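PDZ domain protein (Parabacteroides distasonis, PDB 4L8N) is of unknown function but combines PDZ domains with a DUF4136 domain and probably binds magnesium. Local coordinates at residues A113-S118 with Y413-A418; D400-S405 with P419-S424. One frame throughout, in Å; residues are numbered along the deposited sequence.

Interaction 1 (A113-S118 with Y413-A418); sequences AYAMYS and YLYYFA
The Y415 ring lies with one face against CB of S118, while Y117 CB, A115 CA and Y114 O come in obliquely. S118 CB stands 3.8 Å from the centroid of the Y415 ring, 25° off the ring normal, which meets the geometry of a CH-pi contact; the methylene is displaced toward the CD1 side, where S118 CB and Y415 CD1 are 3.5 Å apart. With CG of Y415 beside its backbone N and anti to the carbonyl carbon (chi1 -67°), the ring extends across to 113-118. Y117 takes part through the root of its side chain: its CB is 3.7 Å from Y415 CD2, and that same ring carbon lies at the edge of the Y117 ring, near its plane. Further out, the backbone O of Y114 sits 3.4 Å from Y415 CE2, and A115 CA is 3.8 Å from Y415 OH.

Each segment has a short 3-10 piece, at 115-117 and ending at 413-414. Y114 leaves helical geometry at the end of helix 107-113, and Y415 opens a type I beta turn that ends at A418, with A418 N bonded to Y415 O at 3.1 Å. No hydrogen bond crosses between the segments, so the contact rests on apolar and CH-pi packing. The polar ends find partners beyond it: Y415 OH bonds to the carbonyl O of A111 in helix 107-113 and to T122, while the S118 torsion (chi1 -166°) sends OG to Y420 OH and T121 OG1 as CB stays over the Y415 ring.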
ATOM      1  N   ALA A 113     -26.777 -22.411  16.122  1.00 58.13           N
ATOM      2  CA  ALA A 113     -26.524 -22.755  17.521  1.00 58.74           C
ATOM      3  C   ALA A 113     -25.830 -24.124  17.665  1.00 62.37           C
ATOM      4  O   ALA A 113     -24.977 -24.284  18.544  1.00 63.48           O
ATOM      5  CB  ALA A 113     -27.824 -22.735  18.312  1.00 60.44           C
ATOM      6  N   TYR A 114     -26.181 -25.099  16.816  1.00 56.73           N
ATOM      7  CA  TYR A 114     -25.562 -26.429  16.850  1.00 55.25           C
ATOM      8  C   TYR A 114     -24.514 -26.609  15.702  1.00 56.89           C
ATOM      9  O   TYR A 114     -24.251 -27.736  15.281  1.00 56.04           O
ATOM     10  CB  TYR A 114     -26.655 -27.505  16.754  1.00 56.24           C
ATOM     11  CG  TYR A 114     -27.443 -27.760  18.021  1.00 59.67           C
ATOM     12  CD1 TYR A 114     -26.978 -28.648  18.986  1.00 62.80           C
ATOM     13  CD2 TYR A 114     -28.711 -27.216  18.198  1.00 60.54           C
ATOM     14  CE1 TYR A 114     -27.728 -28.942  20.121  1.00 67.08           C
ATOM     15  CE2 TYR A 114     -29.460 -27.481  19.341  1.00 62.58           C
ATOM     16  CZ  TYR A 114     -28.968 -28.349  20.300  1.00 73.29           C
ATOM     17  OH  TYR A 114     -29.705 -28.636  21.423  1.00 73.35           O
ATOM     18  N   ALA A 115     -23.875 -25.514  15.250  1.00 53.24           N
ATOM     19  CA  ALA A 115     -22.917 -25.497  14.130  1.00 52.17           C
ATOM     20  C   ALA A 115     -21.692 -26.412  14.321  1.00 59.16           C
ATOM     21  O   ALA A 115     -21.101 -26.869  13.337  1.00 58.75           O
ATOM     22  CB  ALA A 115     -22.444 -24.077  13.871  1.00 52.03           C
HETATM   23  N   MSE A 116     -21.323 -26.710  15.559  1.00 56.94           N
HETATM   24  CA  MSE A 116     -20.149 -27.515  15.746  1.00 56.89           C
HETATM   25  C   MSE A 116     -20.401 -28.991  15.490  1.00 59.57           C
HETATM   26  O   MSE A 116     -19.443 -29.752  15.387  1.00 59.96           O
HETATM   27  CB  MSE A 116     -19.483 -27.215  17.065  1.00 61.17           C
HETATM   28  CG  MSE A 116     -18.614 -25.968  16.926  1.00 68.96           C
HETATM   29 SE   MSE A 116     -17.928 -25.407  18.597  0.75 80.65          SE
HETATM   30  CE  MSE A 116     -18.041 -23.392  18.311  1.00 77.63           C
ATOM     31  N   TYR A 117     -21.648 -29.368  15.187  1.00 55.11           N
ATOM     32  CA  TYR A 117     -21.922 -30.702  14.685  1.00 54.49           C
ATOM     33  C   TYR A 117     -21.313 -30.793  13.278  1.00 56.20           C
ATOM     34  O   TYR A 117     -20.837 -31.856  12.860  1.00 54.49           O
ATOM     35  CB  TYR A 117     -23.439 -30.944  14.579  1.00 56.08           C
ATOM     36  CG  TYR A 117     -24.219 -31.256  15.839  1.00 58.92           C
ATOM     37  CD1 TYR A 117     -23.677 -32.060  16.839  1.00 62.33           C
ATOM     38  CD2 TYR A 117     -25.560 -30.904  15.950  1.00 59.35           C
ATOM     39  CE1 TYR A 117     -24.425 -32.424  17.962  1.00 64.58           C
ATOM     40  CE2 TYR A 117     -26.320 -31.274  17.057  1.00 61.63           C
ATOM     41  CZ  TYR A 117     -25.744 -32.018  18.071  1.00 69.58           C
ATOM     42  OH  TYR A 117     -26.487 -32.343  19.179  1.00 72.81           O
ATOM     43  N   SER A 118     -21.361 -29.640  12.535  1.00 52.06           N
ATOM     44  CA  SER A 118     -20.909 -29.565  11.158  1.00 50.71           C
ATOM     45  C   SER A 118     -20.266 -28.227  10.780  1.00 57.91           C
ATOM     46  O   SER A 118     -20.857 -27.472   9.998  1.00 59.32           O
ATOM     47  CB  SER A 118     -22.081 -29.846  10.231  1.00 49.48           C
ATOM     48  OG  SER A 118     -21.601 -30.104   8.926  1.00 55.08           O
ATOM     49  N   TYR A 413     -30.735 -33.794  13.821  1.00 53.34           N
ATOM     50  CA  TYR A 413     -31.471 -34.076  12.579  1.00 52.55           C
ATOM     51  C   TYR A 413     -31.175 -32.975  11.534  1.00 57.29           C
ATOM     52  O   TYR A 413     -31.207 -33.232  10.331  1.00 57.43           O
ATOM     53  CB  TYR A 413     -32.996 -34.203  12.856  1.00 54.24           C
ATOM     54  CG  TYR A 413     -33.761 -32.889  12.935  1.00 55.64           C
ATOM     55  CD1 TYR A 413     -34.298 -32.300  11.790  1.00 56.48           C
ATOM     56  CD2 TYR A 413     -33.963 -32.246  14.156  1.00 57.12           C
ATOM     57  CE1 TYR A 413     -34.979 -31.082  11.853  1.00 56.71           C
ATOM     58  CE2 TYR A 413     -34.642 -31.029  14.230  1.00 58.08           C
ATOM     59  CZ  TYR A 413     -35.157 -30.455  13.077  1.00 61.61           C
ATOM     60  OH  TYR A 413     -35.851 -29.275  13.145  1.00 58.71           O
ATOM     61  N   LEU A 414     -30.878 -31.756  12.013  1.00 52.95           N
ATOM     62  CA  LEU A 414     -30.514 -30.616  11.185  1.00 51.74           C
ATOM     63  C   LEU A 414     -29.303 -30.929  10.332  1.00 53.72           C
ATOM     64  O   LEU A 414     -29.153 -30.327   9.260  1.00 52.45           O
ATOM     65  CB  LEU A 414     -30.231 -29.385  12.064  1.00 52.04           C
ATOM     66  CG  LEU A 414     -31.459 -28.780  12.770  1.00 57.08           C
ATOM     67  CD1 LEU A 414     -31.035 -27.942  13.942  1.00 58.29           C
ATOM     68  CD2 LEU A 414     -32.352 -28.003  11.807  1.00 53.62           C
ATOM     69  N   TYR A 415     -28.451 -31.898  10.781  1.00 48.74           N
ATOM     70  CA  TYR A 415     -27.243 -32.282  10.052  1.00 47.08           C
ATOM     71  C   TYR A 415     -27.249 -33.774   9.670  1.00 50.81           C
ATOM     72  O   TYR A 415     -26.194 -34.354   9.453  1.00 49.11           O
ATOM     73  CB  TYR A 415     -25.989 -31.898  10.866  1.00 47.93           C
ATOM     74  CG  TYR A 415     -25.802 -30.399  10.993  1.00 49.31           C
ATOM     75  CD1 TYR A 415     -25.525 -29.613   9.876  1.00 50.78           C
ATOM     76  CD2 TYR A 415     -26.001 -29.749  12.214  1.00 49.68           C
ATOM     77  CE1 TYR A 415     -25.378 -28.228   9.982  1.00 49.47           C
ATOM     78  CE2 TYR A 415     -25.870 -28.362  12.328  1.00 49.22           C
ATOM     79  CZ  TYR A 415     -25.532 -27.611  11.212  1.00 55.16           C
ATOM     80  OH  TYR A 415     -25.353 -26.254  11.297  1.00 56.79           O
ATOM     81  N   TYR A 416     -28.441 -34.361   9.478  1.00 51.29           N
ATOM     82  CA  TYR A 416     -28.589 -35.776   9.132  1.00 52.72           C
ATOM     83  C   TYR A 416     -28.115 -36.146   7.724  1.00 58.42           C
ATOM     84  O   TYR A 416     -28.036 -37.341   7.417  1.00 60.81           O
ATOM     85  CB  TYR A 416     -30.023 -36.242   9.340  1.00 54.95           C
ATOM     86  CG  TYR A 416     -30.131 -37.083  10.580  1.00 59.23           C
ATOM     87  CD1 TYR A 416     -29.440 -36.737  11.744  1.00 61.91           C
ATOM     88  CD2 TYR A 416     -30.840 -38.280  10.573  1.00 61.75           C
ATOM     89  CE1 TYR A 416     -29.478 -37.543  12.878  1.00 65.44           C
ATOM     90  CE2 TYR A 416     -30.852 -39.119  11.691  1.00 64.42           C
ATOM     91  CZ  TYR A 416     -30.203 -38.726  12.855  1.00 76.24           C
ATOM     92  OH  TYR A 416     -30.264 -39.508  13.979  1.00 84.00           O
ATOM     93  N   PHE A 417     -27.756 -35.156   6.904  1.00 52.49           N
ATOM     94  CA  PHE A 417     -27.254 -35.376   5.559  1.00 52.52           C
ATOM     95  C   PHE A 417     -25.720 -35.680   5.606  1.00 58.59           C
ATOM     96  O   PHE A 417     -25.135 -36.087   4.592  1.00 59.97           O
ATOM     97  CB  PHE A 417     -27.568 -34.137   4.669  1.00 53.77           C
ATOM     98  CG  PHE A 417     -26.955 -32.847   5.180  1.00 54.66           C
ATOM     99  CD1 PHE A 417     -25.621 -32.537   4.920  1.00 56.69           C
ATOM    100  CD2 PHE A 417     -27.694 -31.972   5.971  1.00 55.92           C
ATOM    101  CE1 PHE A 417     -25.034 -31.394   5.468  1.00 57.41           C
ATOM    102  CE2 PHE A 417     -27.109 -30.814   6.496  1.00 57.95           C
ATOM    103  CZ  PHE A 417     -25.789 -30.533   6.243  1.00 55.91           C
ATOM    104  N   ALA A 418     -25.077 -35.452   6.771  1.00 53.13           N
ATOM    105  CA  ALA A 418     -23.634 -35.630   6.970  1.00 51.41           C
ATOM    106  C   ALA A 418     -23.325 -37.019   7.543  1.00 55.27           C
ATOM    107  O   ALA A 418     -23.993 -37.428   8.495  1.00 55.02           O
ATOM    108  CB  ALA A 418     -23.105 -34.537   7.888  1.00 51.42           C
TER

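Interaction 2 (D400-S405 with P419-S424); sequences DASQSS and PYINPS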
ATOM      1  N   ASP A 400     -21.206 -42.062  16.280  1.00 63.16           N
ATOM      2  CA  ASP A 400     -21.632 -42.765  17.489  1.00 64.61           C
ATOM      3  C   ASP A 400     -21.729 -41.797  18.674  1.00 66.06           C
ATOM      4  O   ASP A 400     -22.754 -41.780  19.345  1.00 65.87           O
ATOM      5  CB  ASP A 400     -20.710 -43.971  17.837  1.00 69.12           C
ATOM      6  CG  ASP A 400     -20.675 -45.125  16.833  1.00 87.02           C
ATOM      7  OD1 ASP A 400     -21.606 -45.217  15.983  1.00 87.69           O
ATOM      8  OD2 ASP A 400     -19.711 -45.940  16.894  1.00 95.48           O
ATOM      9  N   ALA A 401     -20.683 -40.995  18.924  1.00 61.49           N
ATOM     10  CA  ALA A 401     -20.685 -40.024  20.017  1.00 62.01           C
ATOM     11  C   ALA A 401     -21.822 -39.003  19.853  1.00 68.15           C
ATOM     12  O   ALA A 401     -22.527 -38.743  20.817  1.00 70.22           O
ATOM     13  CB  ALA A 401     -19.352 -39.312  20.087  1.00 62.78           C
ATOM     14  N   SER A 402     -22.055 -38.498  18.625  1.00 62.57           N
ATOM     15  CA  SER A 402     -23.100 -37.520  18.323  1.00 61.26           C
ATOM     16  C   SER A 402     -24.509 -38.007  18.650  1.00 65.01           C
ATOM     17  O   SER A 402     -25.394 -37.166  18.845  1.00 64.61           O
ATOM     18  CB  SER A 402     -23.054 -37.132  16.845  1.00 62.42           C
ATOM     19  OG  SER A 402     -23.730 -38.062  16.011  1.00 69.35           O
ATOM     20  N   GLN A 403     -24.724 -39.339  18.654  1.00 60.23           N
ATOM     21  CA  GLN A 403     -26.042 -39.934  18.834  1.00 60.47           C
ATOM     22  C   GLN A 403     -26.249 -40.526  20.231  1.00 70.73           C
ATOM     23  O   GLN A 403     -27.265 -41.183  20.475  1.00 70.23           O
ATOM     24  CB  GLN A 403     -26.304 -40.989  17.737  1.00 60.12           C
ATOM     25  CG  GLN A 403     -26.333 -40.405  16.306  1.00 64.50           C
ATOM     26  CD  GLN A 403     -27.341 -39.281  16.127  1.00 70.98           C
ATOM     27  OE1 GLN A 403     -28.544 -39.493  16.142  1.00 67.41           O
ATOM     28  NE2 GLN A 403     -26.875 -38.057  15.987  1.00 61.99           N
ATOM     29  N   SER A 404     -25.319 -40.237  21.165  1.00 72.30           N
ATOM     30  CA  SER A 404     -25.410 -40.694  22.553  1.00 75.00           C
ATOM     31  C   SER A 404     -26.450 -39.866  23.277  1.00 81.09           C
ATOM     32  O   SER A 404     -26.343 -38.637  23.311  1.00 81.10           O
ATOM     33  CB  SER A 404     -24.059 -40.585  23.255  1.00 80.49           C
ATOM     34  OG  SER A 404     -23.001 -41.067  22.445  1.00 91.85           O
ATOM     35  N   SER A 405     -27.452 -40.542  23.853  1.00 80.02           N
ATOM     36  CA  SER A 405     -28.579 -39.952  24.585  1.00 81.55           C
ATOM     37  C   SER A 405     -28.135 -38.969  25.672  1.00 88.30           C
ATOM     38  O   SER A 405     -28.876 -38.020  25.951  1.00 88.95           O
ATOM     39  CB  SER A 405     -29.455 -41.044  25.184  1.00 85.83           C
ATOM     40  OG  SER A 405     -30.250 -41.613  24.155  1.00 94.71           O
ATOM     41  N   PRO A 419     -22.306 -37.754   7.014  1.00 52.44           N
ATOM     42  CA  PRO A 419     -22.036 -39.118   7.514  1.00 52.79           C
ATOM     43  C   PRO A 419     -21.345 -39.151   8.896  1.00 56.84           C
ATOM     44  O   PRO A 419     -21.336 -40.207   9.547  1.00 56.14           O
ATOM     45  CB  PRO A 419     -21.152 -39.703   6.416  1.00 54.50           C
ATOM     46  CG  PRO A 419     -20.408 -38.542   5.898  1.00 57.88           C
ATOM     47  CD  PRO A 419     -21.426 -37.440   5.871  1.00 53.31           C
ATOM     48  N   TYR A 420     -20.762 -37.999   9.339  1.00 51.73           N
ATOM     49  CA  TYR A 420     -20.187 -37.855  10.679  1.00 51.10           C
ATOM     50  C   TYR A 420     -21.317 -37.625  11.754  1.00 57.81           C
ATOM     51  O   TYR A 420     -21.019 -37.485  12.931  1.00 60.34           O
ATOM     52  CB  TYR A 420     -19.116 -36.755  10.732  1.00 50.40           C
ATOM     53  CG  TYR A 420     -19.443 -35.486   9.977  1.00 49.68           C
ATOM     54  CD1 TYR A 420     -20.216 -34.485  10.558  1.00 51.47           C
ATOM     55  CD2 TYR A 420     -18.917 -35.251   8.713  1.00 49.01           C
ATOM     56  CE1 TYR A 420     -20.469 -33.290   9.896  1.00 51.37           C
ATOM     57  CE2 TYR A 420     -19.177 -34.068   8.032  1.00 48.53           C
ATOM     58  CZ  TYR A 420     -19.951 -33.084   8.627  1.00 57.91           C
ATOM     59  OH  TYR A 420     -20.233 -31.913   7.946  1.00 57.63           O
ATOM     60  N   ILE A 421     -22.600 -37.594  11.342  1.00 52.70           N
ATOM     61  CA  ILE A 421     -23.754 -37.469  12.237  1.00 52.03           C
ATOM     62  C   ILE A 421     -24.682 -38.677  11.988  1.00 57.41           C
ATOM     63  O   ILE A 421     -25.018 -39.381  12.932  1.00 56.90           O
ATOM     64  CB  ILE A 421     -24.531 -36.099  12.128  1.00 52.22           C
ATOM     65  CG1 ILE A 421     -23.632 -34.870  12.348  1.00 51.87           C
ATOM     66  CG2 ILE A 421     -25.752 -36.066  13.039  1.00 49.87           C
ATOM     67  CD1 ILE A 421     -22.989 -34.685  13.743  1.00 57.15           C
ATOM     68  N   ASN A 422     -25.085 -38.895  10.718  1.00 55.45           N
ATOM     69  CA  ASN A 422     -25.977 -39.970  10.308  1.00 57.00           C
ATOM     70  C   ASN A 422     -25.283 -40.902   9.299  1.00 66.92           C
ATOM     71  O   ASN A 422     -25.327 -40.649   8.080  1.00 66.26           O
ATOM     72  CB  ASN A 422     -27.280 -39.417   9.738  1.00 54.50           C
ATOM     73  CG  ASN A 422     -28.280 -40.475   9.334  1.00 71.90           C
ATOM     74  OD1 ASN A 422     -28.348 -41.561   9.920  1.00 69.66           O
ATOM     75  ND2 ASN A 422     -29.075 -40.185   8.309  1.00 60.94           N
ATOM     76  N   PRO A 423     -24.668 -42.005   9.799  1.00 68.36           N
ATOM     77  CA  PRO A 423     -23.972 -42.936   8.885  1.00 70.27           C
ATOM     78  C   PRO A 423     -24.943 -43.660   7.939  1.00 79.99           C
ATOM     79  O   PRO A 423     -24.649 -43.711   6.744  1.00 82.04           O
ATOM     80  CB  PRO A 423     -23.233 -43.887   9.821  1.00 72.22           C
ATOM     81  CG  PRO A 423     -23.953 -43.796  11.107  1.00 76.29           C
ATOM     82  CD  PRO A 423     -24.562 -42.442  11.207  1.00 70.72           C
ATOM     83  N   SER A 424     -26.140 -44.091   8.422  1.00 77.81           N
ATOM     84  CA  SER A 424     -27.176 -44.740   7.598  1.00 78.20           C
ATOM     85  C   SER A 424     -27.474 -43.916   6.322  1.00 86.69           C
ATOM     86  O   SER A 424     -27.403 -42.681   6.351  1.00 86.83           O
ATOM     87  CB  SER A 424     -28.452 -44.974   8.407  1.00 78.26           C
ATOM     88  OG  SER A 424     -29.258 -43.815   8.536  1.00 78.80           O
TER
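The C-terminal end of helix 395-402 and the residues just beyond it meet the loop that leads to strand 429-435, through S402 and Q403 on one side and I421 on the other. CB of S402 lies 4.0 Å from CD1 of I421, an apolar approach, and S402 OG stands 3.6 Å from the carbonyl O of I421. That hydroxyl is engaged elsewhere: it bonds to the carbonyl O of A399, one turn back in the helix, and Q403 NE2 bonds to S402 OG at 3.1 Å, nearly straight at 166° and in the amide plane of Q403.

Only 13 residues separate the segments, so the contact closes a local loop, in which the Q403 and I421 side chains cross at about a right angle. Q403 is bent at chi2 (-56°), which turns its amide back toward S402 OG and brings NE2 to 3.7 Å from CG2 of I421. Its amide is held at both ends, since OE1 bonds to Y416 and H348 and NE2 also reaches S412. Replacing Q403 with an alanine removes the amide and is likely to leave the hydroxyls of Y416 and S402 without this partner and to open a gap beside CG2 of I421. I421 also packs on Y117, and within the loop S424 OG bonds to N422 OD1 at 2.8 Å.

From the N terminus, the chain first passes 113-118, just after helix 107-113 and ahead of strand 123-135. After 294 intervening residues, 413-418 returns to close the long loop of interaction 1. On the way the chain has already passed 400-405, at the end of helix 395-402, whose partner 419-424 comes after 413-418. The segments therefore alternate, and the two loops cross. Interaction 2 closes a short loop with 13 residues between its segments. Their centres are 10 Å apart and they touch directly: Y117 O packs 3.3 Å from Y420 CE1, and Y415 O 3.6 Å from I421 CB. Together they tie helices 107-113 and 395-402 to the loop before strand 429-435.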